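Local structure of malyl-CoA lyase/beta-methylmalyl-CoA lyase (Methylobacterium extorquens, 5UGR) at residues A[140-145]-A[170-175]; A[163-168]-A[204-209]; A[146-151]-A[211-216]. The protein is a lyase of the HpcH/HpaI aldolase/citrate lyase family, a TIM-barrel protein that binds magnesium and forms an assembly of six chains. All coordinates share one frame; numbering follows the deposited sequence.

How the contacts relate
Followed from the N terminus, the chain leaves strand 134-139 at Glu140 and enters the first segment of contact 1, then directly that of contact 3 in 146-151. At the end of strand 158-163 it enters 163-168 of contact 2, and at 170-175 contact 1 closes its loop, with both contacts using helix 165-172. A long excursion brings it to 204-209, closing contact 2, and helix 207-220 then closes contact 3 at 211-216. Contact 1 therefore crosses contacts 2 and 3, whereas contact 2 nests inside contact 3. Contact 1 ties the segments following strands 134-139 and 158-163 to each other, contacts 2 and 3 tie each to helix 207-220, and contacts 1 and 2 share the magnesium ion.

Contact 1 of 3, residues A[140-145]-A[170-175]; sequences ETALGM and ASTRAR. With MG (magnesium ion), chain B.
Ser171 meets the start of helix 142-146 through a single hydrogen bond: Ala142 N donates to Ser171 OG at 2.9 Å, almost straight at 175°. Ala142 is the first residue of its helix, where the N-H has no acceptor one turn back, and the hydroxyl of another helix supplies one. Ser171 OG stands anti to its own backbone N (chi1 -178°), the setting that carries it over to Ala142, and a serine is short enough to let the backbones come close, with Thr141 CA and Ser171 CA 5.2 Å apart. A second bond secures the same helix end from within. Thr141 is the N-cap, and its OG1 accepts from Gly144 N at 3.0 Å.

The apolar share is small. Ala142 CB lies 4.1 Å from Thr172 CG2, methyl against methyl, a close fit for two small groups; the hydroxyl of Thr172 is turned back to Tyr168 O and Ala169 O in its own helix. That helix ends in a Schellman motif, with Arg173 at positive phi (65°), and the Arg173 guanidinium pairs with Glu251 of a second subunit.

Beside the contact lies the metal site. Glu140 OE1 binds magnesium at 2.0 Å, while Glu140 OE2 accepts from metal-bound water 1 at 2.7 Å and also from Lys106 N, which together fix the turn of the carboxylate. Asp45, Asp167 and three waters complete six oxygen ligands. Such a carboxylate site, held where barrel strands give way to helices, is the metal centre of this TIM-barrel lyase.

Contact 2 of 3, residues A[163-168]-A[204-209]; sequences FGVADY and DPWLFA. With MG (magnesium ion), chain B.
Val165 lays its CG2 methyl over the indole of Trp206, 3.5 Å from the centroid of the six-membered ring and 18° off its normal, a CH-pi contact close to the middle of the face. CG2 is anti to the backbone N of Val165, which directs this branch at the indole. The opposite face of Trp206 is covered by CB of its own neighbour Pro205, which sandwiches the ring, and NE1 is satisfied by Gly181 O.

Phe163 crosses Trp206 at about a right angle, with Phe163 CE2 3.9 Å from Trp206 CB. Tyr168, one helical turn beyond Val165, runs past the indole in the opposite direction, and Trp206 CZ3 comes up to the edge of the phenol ring, 4.1 Å from Tyr168 CD2. Here the end of barrel strand 158-163 and the first turn of helix 165-172 pack against the start of helix 207-220, within the TIM-barrel fold. On the other side of this helix turn Asp167 OD2 binds the magnesium ion at 2.0 Å.

Ala209 is small enough to touch two rings at once. Its CB is 3.6 Å from Phe163 CE1 and makes an off-centre CH-pi contact with Tyr168, 4.2 Å from that ring's centroid. Trp206, the N-cap of helix 207-220, is placed by an Asx turn in which Trp206 N donates to Asp204 OD1 at 3.0 Å, from above the carboxylate plane; the other oxygen of Asp204 makes a salt bridge with Arg244.

Contact 3 of 3, residues A[146-151]-A[211-216]; sequences ANVEAI and NRMLVA
Arg212 stretches out from helix 207-220 to reach Glu149, Val148 and Ala146. From CB the chain sets off with CG anti to the backbone N (chi1 -169°) and stays extended as far as NE, giving it the reach to Glu149. CG already has company, with Val148 CG1 at 3.8 Å and Glu149 OE2 at 3.5 Å. CD passes the same two residues, the side chains of Arg212 and Val148 running past each other in opposite directions. At NE the polar grip begins: Arg212 NE donates to Glu149 OE2 at 2.9 Å. Beyond CZ, NH2 donates to Glu149 OE1 at 2.8 Å, nearly straight at 173° and on the syn lone pair, and also weakly to Ala146 O at 3.2 Å. NH1 lies near Ala146 CA and makes a long, weak ion pair with Glu149 of a second subunit.

The two flat groups lie 27° apart, nearly coplanar, and the grip is side-on because NE and NH2 each take one oxygen. Both residues were modelled in two conformers, and this describes one of them. A water donates to Glu149 OE2 at 2.7 Å and to Arg212 O, joining the carboxylate to the backbone of helix 207-220.

Next to the ion pair, apolar side chains close the contact. The small Ala216 lets the backbones approach, its CA 4.9 Å from Glu149 CA, and Ala216 CB packs 4.0 Å from Val148 CG2, which also touches Met213. Val148 and Met213 continue onto Ile139 and Met161, the typical seating of outer helices on the strands of a TIM barrel.

Contact 1 of 3, residues A[140-145]-A[170-175]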
loop_
_atom_site.group_PDB
_atom_site.type_symbol
_atom_site.label_atom_id
_atom_site.label_comp_id
_atom_site.label_asym_id
_atom_site.label_seq_id
_atom_site.Cartn_x
_atom_site.Cartn_y
_atom_site.Cartn_z
ATOM N N GLU A 140 11.005 20.298 4.587
ATOM C CA GLU A 140 10.870 21.596 5.276
ATOM C C GLU A 140 9.413 21.859 5.640
ATOM O O GLU A 140 9.051 22.996 5.911
ATOM C CB GLU A 140 11.443 22.733 4.439
ATOM C CG GLU A 140 10.745 22.964 3.100
ATOM C CD GLU A 140 11.277 24.159 2.319
ATOM O OE1 GLU A 140 11.343 25.232 2.959
ATOM O OE2 GLU A 140 11.574 23.998 1.125
ATOM N N THR A 141 8.607 20.785 5.643
ATOM C CA THR A 141 7.215 20.893 6.024
ATOM C C THR A 141 6.860 19.623 6.790
ATOM O O THR A 141 7.541 18.568 6.648
ATOM C CB THR A 141 6.266 20.982 4.800
ATOM O OG1 THR A 141 6.369 19.777 4.021
ATOM C CG2 THR A 141 6.547 22.193 3.939
ATOM N N ALA A 142 5.807 19.694 7.601
ATOM C CA ALA A 142 5.300 18.479 8.255
ATOM C C ALA A 142 4.828 17.443 7.281
ATOM O O ALA A 142 5.038 16.250 7.491
ATOM C CB ALA A 142 4.190 18.861 9.207
ATOM N N LEU A 143 4.255 17.852 6.176
ATOM C CA LEU A 143 3.842 16.906 5.122
ATOM C C LEU A 143 5.000 16.124 4.581
ATOM O O LEU A 143 4.918 14.875 4.454
ATOM C CB LEU A 143 3.090 17.605 3.969
ATOM C CG LEU A 143 2.464 16.727 2.851
ATOM C CD1 LEU A 143 1.418 15.763 3.378
ATOM C CD2 LEU A 143 1.931 17.608 1.737
ATOM N N GLY A 144 6.080 16.817 4.219
ATOM C CA GLY A 144 7.245 16.108 3.734
ATOM C C GLY A 144 7.837 15.168 4.783
ATOM O O GLY A 144 8.250 14.038 4.472
ATOM N N MET A 145 7.896 15.632 6.044
ATOM C CA MET A 145 8.412 14.770 7.099
ATOM C C MET A 145 7.562 13.517 7.259
ATOM O O MET A 145 8.086 12.429 7.516
ATOM C CB MET A 145 8.491 15.552 8.407
ATOM C CG MET A 145 9.182 14.823 9.515
ATOM S SD MET A 145 10.925 14.382 9.222
ATOM C CE MET A 145 11.679 15.998 9.179
ATOM N N ALA A 170 8.010 26.512 11.041
ATOM C CA ALA A 170 6.790 27.244 10.695
ATOM C C ALA A 170 5.615 26.301 10.422
ATOM O O ALA A 170 4.493 26.509 10.859
ATOM C CB ALA A 170 7.040 28.160 9.511
ATOM N N SER A 171 5.902 25.223 9.707
ATOM C CA SER A 171 4.896 24.238 9.331
ATOM C C SER A 171 4.326 23.517 10.562
ATOM O O SER A 171 3.146 23.164 10.598
ATOM C CB SER A 171 5.500 23.203 8.347
ATOM O OG SER A 171 4.555 22.253 7.931
ATOM N N THR A 172 5.185 23.261 11.544
ATOM C CA THR A 172 4.746 22.548 12.750
ATOM C C THR A 172 4.183 23.490 13.826
ATOM O O THR A 172 3.637 23.045 14.851
ATOM C CB THR A 172 5.859 21.666 13.358
ATOM O OG1 THR A 172 7.039 22.435 13.610
ATOM C CG2 THR A 172 6.185 20.444 12.466
ATOM N N ARG A 173 4.284 24.796 13.584
ATOM C CA ARG A 173 3.927 25.890 14.544
ATOM C C ARG A 173 4.856 25.864 15.784
ATOM O O ARG A 173 4.475 26.333 16.881
ATOM C CB ARG A 173 2.413 25.892 14.901
ATOM C CG ARG A 173 1.746 27.239 14.789
ATOM C CD ARG A 173 0.283 27.299 15.226
ATOM N NE ARG A 173 -0.050 27.576 16.688
ATOM C CZ ARG A 173 -1.196 27.216 17.305
ATOM N NH1 ARG A 173 -2.125 26.488 16.659
ATOM N NH2 ARG A 173 -1.418 27.528 18.607
ATOM N N ALA A 174 6.085 25.346 15.636
ATOM C CA ALA A 174 7.065 25.403 16.658
ATOM C C ALA A 174 7.316 26.835 17.033
ATOM O O ALA A 174 7.283 27.764 16.166
ATOM C CB ALA A 174 8.335 24.710 16.223
ATOM N N ARG A 175 7.626 27.041 18.325
ATOM C CA ARG A 175 7.867 28.415 18.800
ATOM C C ARG A 175 9.295 28.701 18.435
ATOM O O ARG A 175 10.217 28.123 18.988
ATOM C CB ARG A 175 7.553 28.538 20.279
ATOM C CG ARG A 175 6.046 28.404 20.541
ATOM C CD ARG A 175 5.690 28.465 22.005
ATOM N NE ARG A 175 4.280 28.773 22.128
ATOM C CZ ARG A 175 3.641 28.976 23.276
ATOM N NH1 ARG A 175 4.252 28.779 24.484
ATOM N NH2 ARG A 175 2.372 29.361 23.205
HETATM MG MG MG B . 11.850 27.118 2.472
HETATM O O HOH W 1 12.701 26.446 0.725
HETATM O O HOH W 2 13.672 26.896 3.434
HETATM O O HOH W 3 10.064 27.498 1.387
#

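Contact 2 of 3, residues A[163-168]-A[204-209]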
loop_
_atom_site.group_PDB
_atom_site.type_symbol
_atom_site.label_atom_id
_atom_site.label_comp_id
_atom_site.label_asym_id
_atom_site.label_seq_id
_atom_site.Cartn_x
_atom_site.Cartn_y
_atom_site.Cartn_z
ATOM N N PHE A 163 17.360 19.216 5.602
ATOM C CA PHE A 163 16.390 19.533 6.642
ATOM C C PHE A 163 16.244 21.028 6.737
ATOM O O PHE A 163 17.104 21.724 7.283
ATOM C CB PHE A 163 16.787 18.895 7.936
ATOM C CG PHE A 163 15.936 19.290 9.080
ATOM C CD1 PHE A 163 14.566 19.176 8.985
ATOM C CD2 PHE A 163 16.499 19.884 10.228
ATOM C CE1 PHE A 163 13.761 19.602 10.050
ATOM C CE2 PHE A 163 15.689 20.274 11.296
ATOM C CZ PHE A 163 14.341 20.162 11.187
ATOM N N GLY A 164 15.109 21.538 6.226
ATOM C CA GLY A 164 14.828 22.976 6.255
ATOM C C GLY A 164 14.234 23.388 7.572
ATOM O O GLY A 164 13.006 23.533 7.706
ATOM N N VAL A 165 15.090 23.588 8.561
ATOM C CA VAL A 165 14.648 23.757 9.951
ATOM C C VAL A 165 13.682 24.914 10.176
ATOM O O VAL A 165 12.744 24.780 10.962
ATOM C CB VAL A 165 15.860 23.776 10.923
ATOM C CG1 VAL A 165 16.738 24.998 10.668
ATOM C CG2 VAL A 165 15.379 23.713 12.380
ATOM N N ALA A 166 13.919 26.056 9.545
ATOM C CA ALA A 166 13.046 27.209 9.837
ATOM C C ALA A 166 11.660 27.058 9.240
ATOM O O ALA A 166 10.600 27.334 9.886
ATOM C CB ALA A 166 13.699 28.503 9.359
ATOM N N ASP A 167 11.625 26.564 8.002
ATOM C CA ASP A 167 10.332 26.288 7.356
ATOM C C ASP A 167 9.606 25.108 7.992
ATOM O O ASP A 167 8.360 25.106 8.104
ATOM C CB ASP A 167 10.409 26.291 5.828
ATOM C CG ASP A 167 10.533 27.718 5.266
ATOM O OD1 ASP A 167 10.171 28.673 5.968
ATOM O OD2 ASP A 167 10.905 27.853 4.091
ATOM N N TYR A 168 10.384 24.133 8.475
ATOM C CA TYR A 168 9.780 23.044 9.216
ATOM C C TYR A 168 9.146 23.545 10.518
ATOM O O TYR A 168 8.010 23.159 10.862
ATOM C CB TYR A 168 10.807 21.949 9.505
ATOM C CG TYR A 168 10.323 20.838 10.369
ATOM C CD1 TYR A 168 9.601 19.800 9.838
ATOM C CD2 TYR A 168 10.594 20.825 11.721
ATOM C CE1 TYR A 168 9.172 18.748 10.624
ATOM C CE2 TYR A 168 10.150 19.773 12.542
ATOM C CZ TYR A 168 9.438 18.745 11.983
ATOM O OH TYR A 168 9.015 17.683 12.744
ATOM N N ASP A 204 16.613 18.619 22.565
ATOM C CA ASP A 204 16.885 19.000 21.169
ATOM C C ASP A 204 15.562 19.053 20.420
ATOM O O ASP A 204 15.010 18.016 20.080
ATOM C CB ASP A 204 17.831 17.977 20.554
ATOM C CG ASP A 204 18.206 18.270 19.120
ATOM O OD1 ASP A 204 17.632 19.174 18.500
ATOM O OD2 ASP A 204 19.096 17.539 18.623
ATOM N N PRO A 205 15.091 20.266 20.048
ATOM C CA PRO A 205 13.788 20.375 19.387
ATOM C C PRO A 205 13.740 19.752 18.005
ATOM O O PRO A 205 12.652 19.518 17.478
ATOM C CB PRO A 205 13.546 21.876 19.282
ATOM C CG PRO A 205 14.823 22.492 19.550
ATOM C CD PRO A 205 15.755 21.553 20.214
ATOM N N TRP A 206 14.906 19.511 17.412
ATOM C CA TRP A 206 14.991 18.976 16.057
ATOM C C TRP A 206 15.431 17.516 16.012
ATOM O O TRP A 206 15.631 16.978 14.917
ATOM C CB TRP A 206 15.887 19.862 15.164
ATOM C CG TRP A 206 15.727 21.325 15.423
ATOM C CD1 TRP A 206 16.676 22.174 15.948
ATOM C CD2 TRP A 206 14.509 22.089 15.325
ATOM N NE1 TRP A 206 16.131 23.416 16.107
ATOM C CE2 TRP A 206 14.804 23.396 15.745
ATOM C CE3 TRP A 206 13.233 21.813 14.849
ATOM C CZ2 TRP A 206 13.825 24.397 15.793
ATOM C CZ3 TRP A 206 12.274 22.817 14.918
ATOM C CH2 TRP A 206 12.584 24.073 15.386
ATOM N N LEU A 207 15.571 16.869 17.175
ATOM C CA LEU A 207 16.042 15.474 17.245
ATOM C C LEU A 207 15.157 14.572 16.414
ATOM O O LEU A 207 15.646 13.766 15.600
ATOM C CB LEU A 207 16.092 15.015 18.710
ATOM C CG LEU A 207 16.642 13.619 18.967
ATOM C CD1 LEU A 207 17.224 13.553 20.378
ATOM C CD2 LEU A 207 15.620 12.515 18.741
ATOM N N PHE A 208 13.838 14.667 16.604
ATOM C CA PHE A 208 12.959 13.784 15.862
ATOM C C PHE A 208 13.071 13.943 14.351
ATOM O O PHE A 208 13.275 12.982 13.593
ATOM C CB PHE A 208 11.510 13.944 16.357
ATOM C CG PHE A 208 10.544 13.010 15.637
ATOM C CD1 PHE A 208 9.923 13.380 14.427
ATOM C CD2 PHE A 208 10.307 11.758 16.131
ATOM C CE1 PHE A 208 9.057 12.537 13.789
ATOM C CE2 PHE A 208 9.449 10.895 15.472
ATOM C CZ PHE A 208 8.808 11.279 14.310
ATOM N N ALA A 209 12.976 15.190 13.923
ATOM C CA ALA A 209 13.064 15.522 12.518
ATOM C C ALA A 209 14.372 15.080 11.884
ATOM O O ALA A 209 14.401 14.449 10.813
ATOM C CB ALA A 209 12.873 17.019 12.323
HETATM MG MG MG B . 11.850 27.118 2.472
HETATM O O HOH W 2 13.672 26.896 3.434
HETATM O O HOH W 3 10.064 27.498 1.387
HETATM O O HOH W 1 12.701 26.446 0.725
#

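Contact 3 of 3, residues A[146-151]-A[211-216]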
loop_
_atom_site.group_PDB
_atom_site.type_symbol
_atom_site.label_atom_id
_atom_site.label_comp_id
_atom_site.label_asym_id
_atom_site.label_seq_id
_atom_site.Cartn_x
_atom_site.Cartn_y
_atom_site.Cartn_z
ATOM N N ALA A 146 6.246 13.659 7.151
ATOM C CA ALA A 146 5.332 12.506 7.262
ATOM C C ALA A 146 5.451 11.474 6.131
ATOM O O ALA A 146 5.028 10.321 6.280
ATOM C CB ALA A 146 3.915 13.019 7.332
ATOM N N ASN A 147 6.080 11.878 4.998
ATOM C CA ASN A 147 6.244 11.066 3.830
ATOM C C ASN A 147 7.718 10.864 3.461
ATOM O O ASN A 147 8.021 10.431 2.345
ATOM C CB ASN A 147 5.455 11.658 2.655
ATOM C CG ASN A 147 3.974 11.585 2.905
ATOM O OD1 ASN A 147 3.405 10.497 2.862
ATOM N ND2 ASN A 147 3.367 12.679 3.169
ATOM N N VAL A 148 8.634 11.112 4.413
ATOM C CA VAL A 148 10.041 11.207 4.029
ATOM C C VAL A 148 10.623 9.904 3.513
ATOM O O VAL A 148 11.455 9.910 2.593
ATOM C CB VAL A 148 10.878 11.805 5.183
ATOM C CG1 VAL A 148 10.927 10.940 6.424
ATOM C CG2 VAL A 148 12.256 12.246 4.710
ATOM N N GLU A 149 10.182 8.770 4.065
ATOM C CA GLU A 149 10.707 7.496 3.639
ATOM C C GLU A 149 10.311 7.188 2.203
ATOM O O GLU A 149 11.117 6.690 1.411
ATOM C CB GLU A 149 10.232 6.377 4.571
ATOM C CG GLU A 149 10.655 6.551 6.017
ATOM C CD GLU A 149 9.741 7.422 6.879
ATOM O OE1 GLU A 149 8.603 7.974 6.439
ATOM O OE2 GLU A 149 10.219 7.551 8.058
ATOM N N ALA A 150 9.056 7.481 1.853
ATOM C CA ALA A 150 8.596 7.349 0.485
ATOM C C ALA A 150 9.260 8.313 -0.480
ATOM O O ALA A 150 9.605 7.936 -1.630
ATOM C CB ALA A 150 7.050 7.490 0.415
ATOM N N ILE A 151 9.486 9.523 -0.023
ATOM C CA ILE A 151 10.193 10.493 -0.894
ATOM C C ILE A 151 11.591 9.997 -1.215
ATOM O O ILE A 151 12.111 10.218 -2.305
ATOM C CB ILE A 151 10.199 11.898 -0.221
ATOM C CG1 ILE A 151 8.765 12.479 -0.176
ATOM C CG2 ILE A 151 11.150 12.851 -0.926
ATOM C CD1 ILE A 151 8.587 13.617 0.813
ATOM N N ASN A 211 16.628 12.849 12.970
ATOM C CA ASN A 211 16.822 11.420 12.976
ATOM C C ASN A 211 15.924 10.760 11.939
ATOM O O ASN A 211 16.335 9.821 11.264
ATOM C CB ASN A 211 16.579 10.799 14.340
ATOM C CG ASN A 211 17.799 10.904 15.296
ATOM O OD1 ASN A 211 18.636 9.992 15.371
ATOM N ND2 ASN A 211 17.901 12.015 16.002
ATOM N N ARG A 212 14.670 11.181 11.830
ATOM C CA ARG A 212 13.800 10.532 10.833
ATOM C C ARG A 212 14.300 10.758 9.438
ATOM O O ARG A 212 14.313 9.813 8.630
ATOM C CB ARG A 212 12.354 10.971 10.979
ATOM C CG ARG A 212 11.412 10.105 10.131
ATOM C CD ARG A 212 9.957 10.453 10.426
ATOM N NE ARG A 212 9.108 9.778 9.465
ATOM C CZ ARG A 212 7.812 9.937 9.380
ATOM N NH1 ARG A 212 7.168 10.783 10.207
ATOM N NH2 ARG A 212 7.183 9.335 8.379
ATOM N N MET A 213 14.709 11.988 9.143
ATOM C CA MET A 213 15.271 12.230 7.809
ATOM C C MET A 213 16.568 11.488 7.560
ATOM O O MET A 213 16.750 10.923 6.466
ATOM C CB MET A 213 15.468 13.738 7.572
ATOM C CG MET A 213 15.689 14.107 6.112
ATOM S SD MET A 213 16.283 15.770 5.824
ATOM C CE MET A 213 18.018 15.494 6.157
ATOM N N LEU A 214 17.419 11.440 8.578
ATOM C CA LEU A 214 18.661 10.665 8.502
ATOM C C LEU A 214 18.403 9.203 8.144
ATOM O O LEU A 214 19.063 8.631 7.266
ATOM C CB LEU A 214 19.404 10.756 9.817
ATOM C CG LEU A 214 20.641 9.839 9.986
ATOM C CD1 LEU A 214 21.834 10.470 9.375
ATOM C CD2 LEU A 214 20.831 9.448 11.401
ATOM N N VAL A 215 17.469 8.573 8.853
ATOM C CA VAL A 215 17.166 7.161 8.618
ATOM C C VAL A 215 16.674 6.967 7.174
ATOM O O VAL A 215 17.121 6.018 6.477
ATOM C CB VAL A 215 16.201 6.599 9.681
ATOM C CG1 VAL A 215 15.591 5.244 9.220
ATOM C CG2 VAL A 215 16.919 6.496 11.006
ATOM N N ALA A 216 15.826 7.863 6.685
ATOM C CA ALA A 216 15.353 7.724 5.314
ATOM C C ALA A 216 16.542 7.800 4.351
ATOM O O ALA A 216 16.632 7.052 3.363
ATOM C CB ALA A 216 14.331 8.810 5.002
HETATM O O HOH W 4 12.833 7.324 8.847
#